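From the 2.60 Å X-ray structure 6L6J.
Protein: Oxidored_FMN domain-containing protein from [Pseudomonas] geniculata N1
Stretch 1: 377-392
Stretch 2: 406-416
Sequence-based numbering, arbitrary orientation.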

# COMPACT_ATOMS: atom_id res chain seq x y z
N HIS A 377 -4.19 -3.18 -18.63
CA HIS A 377 -5.35 -2.35 -18.23
C HIS A 377 -6.03 -2.99 -17.02
O HIS A 377 -6.00 -4.20 -16.83
CB HIS A 377 -6.26 -2.10 -19.45
CG HIS A 377 -5.53 -1.42 -20.56
ND1 HIS A 377 -4.78 -0.25 -20.36
CD2 HIS A 377 -5.39 -1.73 -21.87
CE1 HIS A 377 -4.24 0.13 -21.50
NE2 HIS A 377 -4.60 -0.76 -22.45
N PRO A 378 -6.62 -2.17 -16.13
CA PRO A 378 -7.42 -2.68 -15.02
C PRO A 378 -8.60 -3.59 -15.35
O PRO A 378 -8.80 -4.51 -14.60
CB PRO A 378 -7.94 -1.41 -14.31
CG PRO A 378 -7.63 -0.26 -15.24
CD PRO A 378 -6.48 -0.70 -16.10
N GLU A 379 -9.37 -3.30 -16.40
CA GLU A 379 -10.58 -4.08 -16.80
C GLU A 379 -10.40 -4.74 -18.17
O GLU A 379 -10.71 -5.94 -18.27
CB GLU A 379 -11.81 -3.19 -16.82
CG GLU A 379 -12.05 -2.47 -15.50
CD GLU A 379 -12.28 -3.34 -14.27
OE1 GLU A 379 -12.64 -4.52 -14.40
OE2 GLU A 379 -12.11 -2.82 -13.18
N LYS A 380 -9.91 -4.01 -19.18
CA LYS A 380 -9.86 -4.50 -20.58
C LYS A 380 -8.74 -5.53 -20.77
O LYS A 380 -7.66 -5.37 -20.17
CB LYS A 380 -9.67 -3.33 -21.55
CG LYS A 380 -10.87 -2.40 -21.67
CD LYS A 380 -10.72 -1.38 -22.78
CE LYS A 380 -9.60 -0.38 -22.54
NZ LYS A 380 -9.79 0.86 -23.34
N VAL A 381 -9.00 -6.56 -21.58
CA VAL A 381 -7.97 -7.55 -21.99
C VAL A 381 -8.05 -7.69 -23.51
O VAL A 381 -9.09 -7.46 -24.10
CB VAL A 381 -8.16 -8.91 -21.27
CG1 VAL A 381 -7.83 -8.81 -19.79
CG2 VAL A 381 -9.54 -9.50 -21.48
N PRO A 382 -6.93 -8.01 -24.19
CA PRO A 382 -6.98 -8.40 -25.60
C PRO A 382 -7.89 -9.61 -25.77
O PRO A 382 -7.86 -10.52 -24.95
CB PRO A 382 -5.53 -8.77 -25.95
CG PRO A 382 -4.70 -8.06 -24.91
CD PRO A 382 -5.56 -8.00 -23.66
N PRO A 383 -8.72 -9.68 -26.84
CA PRO A 383 -9.57 -10.86 -27.04
C PRO A 383 -8.67 -12.11 -27.11
O PRO A 383 -7.59 -12.04 -27.63
CB PRO A 383 -10.32 -10.57 -28.35
CG PRO A 383 -10.22 -9.07 -28.53
CD PRO A 383 -8.88 -8.69 -27.92
N ALA A 384 -9.14 -13.21 -26.55
CA ALA A 384 -8.48 -14.53 -26.68
C ALA A 384 -8.18 -14.79 -28.16
O ALA A 384 -9.13 -14.72 -28.96
CB ALA A 384 -9.38 -15.60 -26.10
N HIS A 385 -6.92 -15.00 -28.53
CA HIS A 385 -6.55 -15.61 -29.83
C HIS A 385 -7.23 -16.98 -29.89
O HIS A 385 -7.06 -17.77 -28.92
CB HIS A 385 -5.03 -15.77 -29.98
CG HIS A 385 -4.58 -17.18 -29.73
ND1 HIS A 385 -4.54 -17.73 -28.46
CD2 HIS A 385 -4.22 -18.17 -30.58
CE1 HIS A 385 -4.15 -18.99 -28.54
NE2 HIS A 385 -3.95 -19.29 -29.83
N ASN A 386 -8.00 -17.28 -30.94
CA ASN A 386 -8.68 -18.60 -31.04
C ASN A 386 -9.43 -18.88 -29.72
O ASN A 386 -8.89 -19.59 -28.85
CB ASN A 386 -7.68 -19.70 -31.39
CG ASN A 386 -8.32 -21.08 -31.45
OD1 ASN A 386 -9.53 -21.21 -31.36
ND2 ASN A 386 -7.48 -22.09 -31.61
N SER A 387 -10.65 -18.35 -29.61
CA SER A 387 -11.56 -18.46 -28.43
C SER A 387 -11.84 -19.92 -28.01
O SER A 387 -12.22 -20.14 -26.84
CB SER A 387 -12.84 -17.72 -28.73
OG SER A 387 -13.90 -18.22 -27.95
N ASP A 388 -11.71 -20.89 -28.93
CA ASP A 388 -12.06 -22.32 -28.70
C ASP A 388 -10.93 -23.03 -27.96
O ASP A 388 -11.14 -24.18 -27.55
CB ASP A 388 -12.38 -23.05 -30.01
CG ASP A 388 -13.70 -22.64 -30.64
OD1 ASP A 388 -14.69 -22.43 -29.87
OD2 ASP A 388 -13.74 -22.51 -31.89
N ALA A 389 -9.77 -22.38 -27.80
CA ALA A 389 -8.60 -22.95 -27.09
C ALA A 389 -8.95 -23.15 -25.61
O ALA A 389 -9.60 -22.26 -25.03
CB ALA A 389 -7.39 -22.05 -27.23
N SER A 390 -8.52 -24.28 -25.04
CA SER A 390 -8.80 -24.68 -23.63
C SER A 390 -7.49 -24.65 -22.82
O SER A 390 -6.44 -25.10 -23.34
CB SER A 390 -9.52 -26.01 -23.56
OG SER A 390 -8.62 -27.09 -23.39
N ILE A 391 -7.59 -24.16 -21.57
CA ILE A 391 -6.47 -24.07 -20.58
C ILE A 391 -6.87 -24.79 -19.27
O ILE A 391 -7.94 -24.47 -18.70
CB ILE A 391 -6.07 -22.60 -20.33
CG1 ILE A 391 -5.60 -21.90 -21.62
CG2 ILE A 391 -5.02 -22.51 -19.23
CD1 ILE A 391 -6.66 -21.09 -22.31
N LEU A 392 -6.03 -25.71 -18.79
CA LEU A 392 -6.17 -26.33 -17.44
C LEU A 392 -5.22 -25.61 -16.48
O LEU A 392 -4.00 -25.61 -16.72
CB LEU A 392 -5.84 -27.82 -17.52
CG LEU A 392 -5.99 -28.61 -16.21
CD1 LEU A 392 -7.33 -28.36 -15.54
CD2 LEU A 392 -5.81 -30.11 -16.45
N THR A 406 -8.05 -14.14 -15.69
CA THR A 406 -7.50 -13.34 -16.83
C THR A 406 -7.83 -14.02 -18.16
O THR A 406 -8.39 -13.35 -19.05
CB THR A 406 -6.00 -13.08 -16.67
OG1 THR A 406 -5.78 -12.41 -15.43
CG2 THR A 406 -5.44 -12.23 -17.79
N LEU A 407 -7.54 -15.32 -18.28
CA LEU A 407 -7.86 -16.12 -19.49
C LEU A 407 -9.38 -16.12 -19.72
O LEU A 407 -9.81 -15.82 -20.85
CB LEU A 407 -7.30 -17.54 -19.29
CG LEU A 407 -5.78 -17.63 -19.15
CD1 LEU A 407 -5.37 -19.00 -18.64
CD2 LEU A 407 -5.10 -17.32 -20.47
N ALA A 408 -10.18 -16.40 -18.68
CA ALA A 408 -11.66 -16.39 -18.74
C ALA A 408 -12.14 -15.09 -19.40
O ALA A 408 -12.98 -15.19 -20.32
CB ALA A 408 -12.28 -16.57 -17.38
N LYS A 409 -11.61 -13.94 -18.96
CA LYS A 409 -12.04 -12.58 -19.38
C LYS A 409 -11.74 -12.37 -20.86
O LYS A 409 -12.55 -11.73 -21.53
CB LYS A 409 -11.33 -11.47 -18.60
CG LYS A 409 -11.74 -11.34 -17.14
CD LYS A 409 -12.01 -9.91 -16.72
CE LYS A 409 -10.82 -9.00 -16.90
NZ LYS A 409 -11.00 -7.74 -16.15
N ARG A 410 -10.59 -12.87 -21.33
CA ARG A 410 -10.15 -12.76 -22.75
C ARG A 410 -11.09 -13.60 -23.63
O ARG A 410 -11.19 -13.27 -24.83
CB ARG A 410 -8.71 -13.25 -22.93
CG ARG A 410 -7.67 -12.41 -22.19
CD ARG A 410 -6.27 -12.89 -22.50
NE ARG A 410 -5.98 -12.71 -23.91
CZ ARG A 410 -4.94 -13.23 -24.55
NH1 ARG A 410 -4.06 -13.99 -23.91
NH2 ARG A 410 -4.81 -12.99 -25.85
N GLY A 411 -11.68 -14.64 -23.05
CA GLY A 411 -12.77 -15.44 -23.65
C GLY A 411 -12.39 -16.91 -23.84
O GLY A 411 -13.23 -17.65 -24.42
N TYR A 412 -11.20 -17.35 -23.40
CA TYR A 412 -10.73 -18.76 -23.53
C TYR A 412 -11.66 -19.69 -22.75
O TYR A 412 -12.36 -19.23 -21.82
CB TYR A 412 -9.30 -18.95 -23.00
CG TYR A 412 -8.23 -18.28 -23.83
CD1 TYR A 412 -7.68 -18.91 -24.93
CD2 TYR A 412 -7.79 -17.00 -23.53
CE1 TYR A 412 -6.71 -18.29 -25.71
CE2 TYR A 412 -6.82 -16.37 -24.30
CZ TYR A 412 -6.28 -17.02 -25.40
OH TYR A 412 -5.33 -16.40 -26.16
N GLN A 413 -11.64 -20.98 -23.12
CA GLN A 413 -12.28 -22.07 -22.34
C GLN A 413 -11.31 -22.44 -21.21
O GLN A 413 -10.19 -22.83 -21.52
CB GLN A 413 -12.60 -23.29 -23.22
CG GLN A 413 -13.42 -22.96 -24.47
CD GLN A 413 -14.70 -22.24 -24.13
OE1 GLN A 413 -15.38 -22.56 -23.17
NE2 GLN A 413 -15.03 -21.23 -24.93
N VAL A 414 -11.72 -22.28 -19.95
CA VAL A 414 -10.81 -22.37 -18.76
C VAL A 414 -11.35 -23.39 -17.77
O VAL A 414 -12.43 -23.16 -17.23
CB VAL A 414 -10.63 -20.99 -18.09
CG1 VAL A 414 -9.85 -21.11 -16.78
CG2 VAL A 414 -9.97 -19.99 -19.04
N SER A 415 -10.60 -24.45 -17.49
CA SER A 415 -10.82 -25.34 -16.33
C SER A 415 -9.76 -25.04 -15.26
O SER A 415 -8.59 -24.79 -15.63
CB SER A 415 -10.81 -26.78 -16.76
OG SER A 415 -12.00 -27.06 -17.48
N ILE A 416 -10.18 -25.02 -13.99
CA ILE A 416 -9.28 -24.88 -12.81
C ILE A 416 -9.61 -25.98 -11.78
O ILE A 416 -10.80 -26.18 -11.48
CB ILE A 416 -9.37 -23.46 -12.23
CG1 ILE A 416 -8.52 -23.30 -10.97
CG2 ILE A 416 -10.82 -23.05 -11.98
CD1 ILE A 416 -8.13 -21.87 -10.65

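Parallel strands share a ladder in which one residue's N and O bond to the residues on either side of its register partner; strands 390-392 and 413-416 do so here, their axes 4.7 Å apart at closest approach. Opposite Val414, Ile391 N donates to Gln413 O (2.9 Å), and Ser415 N donates to Ile391 O (2.9 Å). Gln413 N to Ala389 O (3.1 Å) extends the ladder to the end of the Asn386–Ala389 type I turn. Upstream, the helix closes in a Schellman motif at Gly411, whose positive phi suits glycine, and the carbonyl Arg410 O is left to accept Ala384 N at 2.7 Å.

Side chains of the helix end reach three loop carbonyls. Arg410 NE donates to Pro382 O (3.1 Å), while Arg410 NH2 reaches Pro383 O only weakly (3.4 Å); the guanidinium supplies NH donors to both oxygens near its plane. Lys409 NZ donates to Glu379 O (2.8 Å). Tyr412 meets two loop residues, Ala384 and His385: Ala384 CB sits over the Tyr412 ring face, a CH-pi contact 3.3 Å from the centroid, and Tyr412 OH and His385 ND1 share a hydrogen bond of 2.8 Å. On the face of the sheet carrying Ile391 and Val414, Ile391 packs CD1 against Tyr412 CB (3.5 Å) and CG2 against Leu407 CD1 (3.6 Å), tying sheet to helix.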